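Side-chain contacts in putative amidohydrolase (Unidentified, PDB 3MKV), which probably acts as a zinc-dependent prolidase of the amidohydrolase superfamily, hydrolysing dipeptides that end in proline: residues Pro82-Leu85 with Val86-Ala90; Ala242-Arg246 with Cys247-Thr251; Gly329-Gln332 with Arg333-Ser336. All coordinates share one frame; numbering follows the deposited sequence.

Contact 1: residues Pro82-Leu85 with Val86-Ala90; sequences PNVL and VTLRA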
loop_
_atom_site.group_PDB
_atom_site.type_symbol
_atom_site.label_atom_id
_atom_site.label_comp_id
_atom_site.label_asym_id
_atom_site.label_seq_id
_atom_site.Cartn_x
_atom_site.Cartn_y
_atom_site.Cartn_z
ATOM N N PRO A 82 0.176 -25.660 8.353
ATOM C CA PRO A 82 0.884 -24.966 9.406
ATOM C C PRO A 82 2.368 -25.300 9.415
ATOM O O PRO A 82 2.749 -26.449 9.200
ATOM C CB PRO A 82 0.224 -25.515 10.674
ATOM C CG PRO A 82 -1.161 -25.851 10.232
ATOM C CD PRO A 82 -0.965 -26.429 8.873
ATOM N N ASN A 83 3.191 -24.293 9.684
ATOM C CA ASN A 83 4.632 -24.442 9.714
ATOM C C ASN A 83 5.091 -25.479 10.744
ATOM O O ASN A 83 6.094 -26.160 10.554
ATOM C CB ASN A 83 5.275 -23.082 9.981
ATOM C CG ASN A 83 5.163 -22.132 8.786
ATOM O OD1 ASN A 83 5.279 -22.543 7.623
ATOM N ND2 ASN A 83 4.963 -20.847 9.072
ATOM N N VAL A 84 4.332 -25.607 11.826
ATOM C CA VAL A 84 4.630 -26.556 12.889
ATOM C C VAL A 84 4.483 -27.988 12.392
ATOM O O VAL A 84 5.391 -28.795 12.554
ATOM C CB VAL A 84 3.706 -26.305 14.123
ATOM C CG1 VAL A 84 3.763 -27.474 15.126
ATOM C CG2 VAL A 84 4.075 -24.980 14.806
ATOM N N LEU A 85 3.342 -28.291 11.774
ATOM C CA LEU A 85 3.048 -29.641 11.305
ATOM C C LEU A 85 4.033 -30.083 10.246
ATOM O O LEU A 85 4.527 -31.207 10.261
ATOM C CB LEU A 85 1.620 -29.732 10.746
ATOM C CG LEU A 85 0.493 -29.491 11.758
ATOM C CD1 LEU A 85 -0.873 -29.568 11.083
ATOM C CD2 LEU A 85 0.572 -30.442 12.953
ATOM N N VAL A 86 4.303 -29.195 9.306
ATOM C CA VAL A 86 5.222 -29.506 8.242
ATOM C C VAL A 86 6.581 -29.850 8.826
ATOM O O VAL A 86 7.195 -30.835 8.436
ATOM C CB VAL A 86 5.343 -28.335 7.268
ATOM C CG1 VAL A 86 6.296 -28.687 6.143
ATOM C CG2 VAL A 86 3.969 -27.988 6.708
ATOM N N THR A 87 7.041 -29.035 9.769
ATOM C CA THR A 87 8.345 -29.222 10.377
ATOM C C THR A 87 8.413 -30.567 11.087
ATOM O O THR A 87 9.341 -31.337 10.889
ATOM C CB THR A 87 8.638 -28.110 11.425
ATOM O OG1 THR A 87 8.720 -26.831 10.786
ATOM C CG2 THR A 87 9.927 -28.384 12.142
ATOM N N LEU A 88 7.418 -30.835 11.924
ATOM C CA LEU A 88 7.320 -32.089 12.657
ATOM C C LEU A 88 7.188 -33.295 11.723
ATOM O O LEU A 88 7.763 -34.355 11.975
ATOM C CB LEU A 88 6.123 -32.027 13.615
ATOM C CG LEU A 88 6.313 -31.659 15.092
ATOM C CD1 LEU A 88 7.589 -30.871 15.385
ATOM C CD2 LEU A 88 5.075 -30.946 15.612
ATOM N N ARG A 89 6.437 -33.140 10.640
ATOM C CA ARG A 89 6.276 -34.250 9.685
ATOM C C ARG A 89 7.510 -34.523 8.826
ATOM O O ARG A 89 7.598 -35.572 8.196
ATOM C CB ARG A 89 5.049 -34.055 8.798
ATOM C CG ARG A 89 3.732 -34.286 9.519
ATOM C CD ARG A 89 2.792 -35.083 8.634
ATOM N NE ARG A 89 1.741 -34.252 8.056
ATOM C CZ ARG A 89 0.999 -34.609 7.010
ATOM N NH1 ARG A 89 0.051 -33.795 6.553
ATOM N NH2 ARG A 89 1.214 -35.777 6.414
ATOM N N ALA A 90 8.457 -33.586 8.815
ATOM C CA ALA A 90 9.720 -33.738 8.084
ATOM C C ALA A 90 10.774 -34.533 8.856
ATOM O O ALA A 90 11.659 -35.152 8.260
ATOM C CB ALA A 90 10.283 -32.365 7.696
#
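Thr87 closes back onto Asn83 one turn earlier through both its amide and its hydroxyl. Thr87 OG1 donates to Asn83 O over 2.7 Å, and Thr87 N reaches the same oxygen at 3.1 Å. The two donors come from opposite faces of the carbonyl plane: the amide stands 36° out of it, the hydroxyl is tilted by 24°, and the carbonyl oxygen of the buried Asn83 is thus held twice. The torsion behind this is chi1 of Thr87 (-65°), which lays OG1 beside its own backbone N and turns it back along the helix.

One residue further on, Val84 and Leu88 lie side by side and point the same way, with Val84 CG1 3.7 Å from Leu88 CD2. Val86 meets the start of the helix differently. Its CG2 sits 3.2 Å from Pro82 O, the same oxygen that accepts Val86 N in a nearly straight bond of 3.2 Å. Further along, Arg89 lays CB and CG against Leu85 O, which also takes Arg89 N at 2.7 Å; the guanidinium runs on to a salt bridge with Glu72.

In the next shell, Asn83 OD1 accepts from the backbone of Val164, while Asn83 N donates to Asp150 of a third subunit. Leu88 packs on Thr87 of the second subunit, and Asn83 meets its own counterpart there, which places this helix start in a subunit interface. With Pro82 at the N-cap and successive i to i+4 bonds following it, the arrangement forms the opening turns of an alpha-helix, here helix 83-99, with the threonine hydroxyl bonded to the i-4 carbonyl as is common in helices.

Contact 2: residues Ala242-Arg246 with Cys247-Thr251; sequences ARAVR and CGVRT. With SO4 (sulfate ion), chain L.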
loop_
_atom_site.group_PDB
_atom_site.type_symbol
_atom_site.label_atom_id
_atom_site.label_comp_id
_atom_site.label_asym_id
_atom_site.label_seq_id
_atom_site.Cartn_x
_atom_site.Cartn_y
_atom_site.Cartn_z
ATOM N N ALA A 242 19.314 -27.589 -23.213
ATOM C CA ALA A 242 20.361 -26.892 -23.952
ATOM C C ALA A 242 20.511 -25.415 -23.569
ATOM O O ALA A 242 21.630 -24.922 -23.393
ATOM C CB ALA A 242 20.124 -27.041 -25.467
ATOM N N ARG A 243 19.393 -24.701 -23.455
ATOM C CA ARG A 243 19.456 -23.257 -23.192
ATOM C C ARG A 243 19.962 -22.980 -21.781
ATOM O O ARG A 243 20.742 -22.047 -21.549
ATOM C CB ARG A 243 18.098 -22.588 -23.426
ATOM C CG ARG A 243 16.939 -23.294 -22.749
ATOM C CD ARG A 243 15.595 -22.835 -23.309
ATOM N NE ARG A 243 15.462 -21.380 -23.290
ATOM C CZ ARG A 243 14.893 -20.679 -22.309
ATOM N NH1 ARG A 243 14.394 -21.289 -21.233
ATOM N NH2 ARG A 243 14.826 -19.359 -22.406
ATOM N N ALA A 244 19.506 -23.806 -20.848
ATOM C CA ALA A 244 19.943 -23.739 -19.467
ATOM C C ALA A 244 21.453 -23.865 -19.371
ATOM O O ALA A 244 22.117 -23.094 -18.680
ATOM C CB ALA A 244 19.264 -24.845 -18.655
ATOM N N VAL A 245 22.002 -24.844 -20.072
ATOM C CA VAL A 245 23.442 -25.054 -20.053
ATOM C C VAL A 245 24.231 -23.916 -20.709
ATOM O O VAL A 245 25.318 -23.564 -20.242
ATOM C CB VAL A 245 23.819 -26.411 -20.661
ATOM C CG1 VAL A 245 25.297 -26.458 -20.978
ATOM C CG2 VAL A 245 23.452 -27.512 -19.691
ATOM N N ARG A 246 23.696 -23.342 -21.784
ATOM C CA ARG A 246 24.353 -22.234 -22.473
ATOM C C ARG A 246 24.299 -20.984 -21.617
ATOM O O ARG A 246 25.066 -20.049 -21.813
ATOM C CB ARG A 246 23.672 -21.944 -23.811
ATOM C CG ARG A 246 24.012 -22.908 -24.922
ATOM C CD ARG A 246 23.376 -22.472 -26.237
ATOM N NE ARG A 246 22.051 -23.055 -26.444
ATOM C CZ ARG A 246 20.902 -22.392 -26.328
ATOM N NH1 ARG A 246 19.754 -23.026 -26.545
ATOM N NH2 ARG A 246 20.899 -21.103 -25.999
ATOM N N CYS A 247 23.363 -20.964 -20.676
ATOM C CA CYS A 247 23.201 -19.815 -19.792
ATOM C C CYS A 247 24.058 -19.943 -18.540
ATOM O O CYS A 247 24.191 -18.990 -17.779
ATOM C CB CYS A 247 21.735 -19.608 -19.424
ATOM S SG CYS A 247 20.714 -19.033 -20.805
ATOM N N GLY A 248 24.644 -21.117 -18.339
ATOM C CA GLY A 248 25.659 -21.294 -17.307
ATOM C C GLY A 248 25.280 -22.226 -16.165
ATOM O O GLY A 248 26.048 -22.385 -15.218
ATOM N N VAL A 249 24.101 -22.839 -16.251
ATOM C CA VAL A 249 23.622 -23.756 -15.224
ATOM C C VAL A 249 24.580 -24.944 -15.058
ATOM O O VAL A 249 25.000 -25.532 -16.049
ATOM C CB VAL A 249 22.233 -24.266 -15.598
ATOM C CG1 VAL A 249 21.810 -25.394 -14.697
ATOM C CG2 VAL A 249 21.228 -23.136 -15.535
ATOM N N ARG A 250 24.917 -25.301 -13.816
ATOM C CA ARG A 250 25.906 -26.366 -13.554
ATOM C C ARG A 250 25.353 -27.805 -13.483
ATOM O O ARG A 250 25.951 -28.733 -14.037
ATOM C CB ARG A 250 26.713 -26.056 -12.297
ATOM C CG ARG A 250 27.834 -27.053 -11.997
ATOM C CD ARG A 250 28.977 -26.361 -11.234
ATOM N NE ARG A 250 29.859 -27.331 -10.588
ATOM C CZ ARG A 250 29.499 -28.104 -9.565
ATOM N NH1 ARG A 250 28.273 -28.016 -9.080
ATOM N NH2 ARG A 250 30.354 -28.978 -9.046
ATOM N N THR A 251 24.237 -28.008 -12.792
ATOM C CA THR A 251 23.629 -29.332 -12.818
ATOM C C THR A 251 22.222 -29.270 -13.378
ATOM O O THR A 251 21.492 -28.309 -13.137
ATOM C CB THR A 251 23.686 -30.097 -11.433
ATOM O OG1 THR A 251 22.710 -29.585 -10.515
ATOM C CG2 THR A 251 25.071 -29.992 -10.815
HETATM S S SO4 L . 33.194 -28.722 -11.756
HETATM O O1 SO4 L . 32.514 -29.319 -10.610
HETATM O O2 SO4 L . 34.602 -28.542 -11.450
HETATM O O3 SO4 L . 33.045 -29.606 -12.904
HETATM O O4 SO4 L . 32.614 -27.413 -12.051
HETATM O O HOH W 1 26.793 -25.116 -18.049
#
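Cys247 and Val249 both turn a branch back over the last helical turn. In Cys247, chi1 of -70° sets SG beside the backbone N, 3.1 Å from Arg243 O. In Val249, chi1 of 170° carries CG1 away from the backbone N and leaves CG2 beside it, where CG2 meets Ala244 O at 3.3 Å and Ala244 CB at 4.1 Å.

Ala244 O also receives Val249 N in a 3.1 Å bond, the straightest of the turn, while the amides of Cys247 and Gly248 add weak bonds to it. Gly248 N also reaches Val245 O, from well above the carbonyl plane. A water then bridges Val245 O and Val249 O, donating to both, and so ties the departing chain to the helix end.

Arg250 extends from CG to NE and presents a guanidinium edge to a sulfate, probably from the crystallisation liquor. Arg250 NH2 donates to sulfate O1 at 2.7 Å and NE to O4 at 3.1 Å, with the sulfur in the guanidinium plane; Tyr272 OH is a further partner of the ion. The Arg250 group also forms a cation-pi contact with Tyr230 and bonds to Val362 O.

Cys247 packs on helix 214-225, and Val249 rests on Ala233 of strand 232-235. The positive phi of Gly248 (115°), with bonds from Gly248 and Val249 back into the last turn, defines a Schellman motif. It ends helix 238-246 and directs the chain into strand 251-254, an alpha-to-beta connection of the TIM-barrel fold.

Contact 3: residues Gly329-Gln332 with Arg333-Ser336; sequences GEAQ and RLQS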
loop_
_atom_site.group_PDB
_atom_site.type_symbol
_atom_site.label_atom_id
_atom_site.label_comp_id
_atom_site.label_asym_id
_atom_site.label_seq_id
_atom_site.Cartn_x
_atom_site.Cartn_y
_atom_site.Cartn_z
ATOM N N GLY A 329 5.886 -37.407 -0.408
ATOM C CA GLY A 329 4.967 -38.037 0.539
ATOM C C GLY A 329 5.363 -39.424 1.008
ATOM O O GLY A 329 6.459 -39.631 1.530
ATOM N N GLU A 330 4.443 -40.349 0.822
ATOM C CA GLU A 330 4.568 -41.736 1.205
ATOM C C GLU A 330 5.679 -42.440 0.463
ATOM O O GLU A 330 6.307 -43.340 0.983
ATOM C CB GLU A 330 3.248 -42.450 0.956
ATOM C CG GLU A 330 2.128 -42.066 1.902
ATOM C CD GLU A 330 1.356 -40.809 1.496
ATOM O OE1 GLU A 330 1.772 -40.079 0.576
ATOM O OE2 GLU A 330 0.310 -40.554 2.119
ATOM N N ALA A 331 5.860 -42.046 -0.784
ATOM C CA ALA A 331 6.805 -42.668 -1.713
ATOM C C ALA A 331 8.261 -42.433 -1.336
ATOM O O ALA A 331 9.154 -43.165 -1.779
ATOM C CB ALA A 331 6.560 -42.167 -3.105
ATOM N N GLN A 332 8.506 -41.395 -0.543
ATOM C CA GLN A 332 9.843 -41.136 -0.046
ATOM C C GLN A 332 10.493 -42.415 0.462
ATOM O O GLN A 332 11.716 -42.522 0.502
ATOM C CB GLN A 332 9.820 -40.094 1.072
ATOM C CG GLN A 332 9.376 -38.719 0.613
ATOM C CD GLN A 332 10.341 -37.618 1.024
ATOM O OE1 GLN A 332 11.520 -37.873 1.266
ATOM N NE2 GLN A 332 9.847 -36.384 1.085
ATOM N N ARG A 333 9.683 -43.390 0.858
ATOM C CA ARG A 333 10.243 -44.617 1.422
ATOM C C ARG A 333 11.025 -45.440 0.385
ATOM O O ARG A 333 11.793 -46.341 0.748
ATOM C CB ARG A 333 9.142 -45.479 2.023
ATOM C CG ARG A 333 8.808 -46.686 1.176
ATOM C CD ARG A 333 7.583 -46.472 0.324
ATOM N NE ARG A 333 6.397 -47.028 0.964
ATOM C CZ ARG A 333 5.350 -47.517 0.304
ATOM N NH1 ARG A 333 5.338 -47.532 -1.025
ATOM N NH2 ARG A 333 4.314 -48.002 0.980
ATOM N N LEU A 334 10.832 -45.102 -0.894
ATOM C CA LEU A 334 11.347 -45.881 -2.023
ATOM C C LEU A 334 12.721 -45.433 -2.503
ATOM O O LEU A 334 13.283 -46.009 -3.431
ATOM C CB LEU A 334 10.357 -45.838 -3.200
ATOM C CG LEU A 334 9.017 -46.550 -2.983
ATOM C CD1 LEU A 334 7.973 -46.073 -3.975
ATOM C CD2 LEU A 334 9.186 -48.073 -3.066
ATOM N N GLN A 335 13.260 -44.407 -1.868
ATOM C CA GLN A 335 14.562 -43.868 -2.244
ATOM C C GLN A 335 15.580 -44.921 -2.727
ATOM O O GLN A 335 16.145 -44.799 -3.813
ATOM C CB GLN A 335 15.135 -43.085 -1.067
ATOM C CG GLN A 335 16.292 -42.182 -1.404
ATOM C CD GLN A 335 16.699 -41.360 -0.202
ATOM O OE1 GLN A 335 16.437 -41.748 0.936
ATOM N NE2 GLN A 335 17.332 -40.216 -0.442
ATOM N N SER A 336 15.832 -45.945 -1.923
ATOM C CA SER A 336 16.865 -46.923 -2.276
ATOM C C SER A 336 16.593 -47.703 -3.573
ATOM O O SER A 336 17.499 -48.315 -4.135
ATOM C CB SER A 336 17.096 -47.892 -1.130
ATOM O OG SER A 336 17.496 -47.184 0.016
#
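Leu334 N donates to Ala331 O over 2.7 Å with an N-H...O angle of 162°, the shortest hydrogen bond of the turn. The donor lies 39° out of the carbonyl plane, as the tight i to i+3 closure brings it in from above. Gln335 N to Gln332 O, at 3.4 Å, repeats this spacing but is weak.

Two glutamines carry the polar side-chain contacts outward. Gln332 NE2 donates to the carbonyls of His67 and Ala70; His67 is itself a zinc ligand. Gln335, with CG anti to its backbone N (chi1 -165°) and an extended chain beyond, places OE1 against Arg100 NE and NE2 against Asp63 OD2. Both amide ends of this buried side chain are therefore bonded, which is consistent with the modelled orientation of the amide.

Around these bonds the packing is mostly aliphatic carbon on carbonyl oxygen. Leu334 CB approaches Ala331 O to 3.3 Å, and its CD1 lies 4.2 Å from Ala331 CB. Arg333, bent at chi2 and chi3, folds back so that CD comes within 3.4 Å of Glu330 O, which lies obliquely to the guanidinium; the charged end makes a long, weak ion pair with Glu286.

Ala331 and Leu334 pack on Ala282 of helix 277-286, whereas Gln332 and Gln335 meet Met97 of helix 83-99. The i to i+3 pattern marks a short 3-10 segment beginning at Ala331, in the connection that follows the zinc ligand Asp326 in this TIM-barrel amidohydrolase.

How the contacts relate
The three contacts follow one another along the chain, and none touches another. Contacts 1 and 3 are the nearest pair, with closest atoms about 6 Å and centres about 18 Å apart; helix 83-99, which begins in contact 1, continues to Ile93 and Met97, on which contact 3 packs. Contact 2 lies apart, its centre about 29 Å from that of contact 3, on the opposite side of the chain's centre, and about 34 Å from that of contact 1. Contacts 2 and 3 approach the active site from different parts of the barrel: Val249 lies about 12 Å and Gln332 about 10 Å, by side chain, from a bound zinc ion.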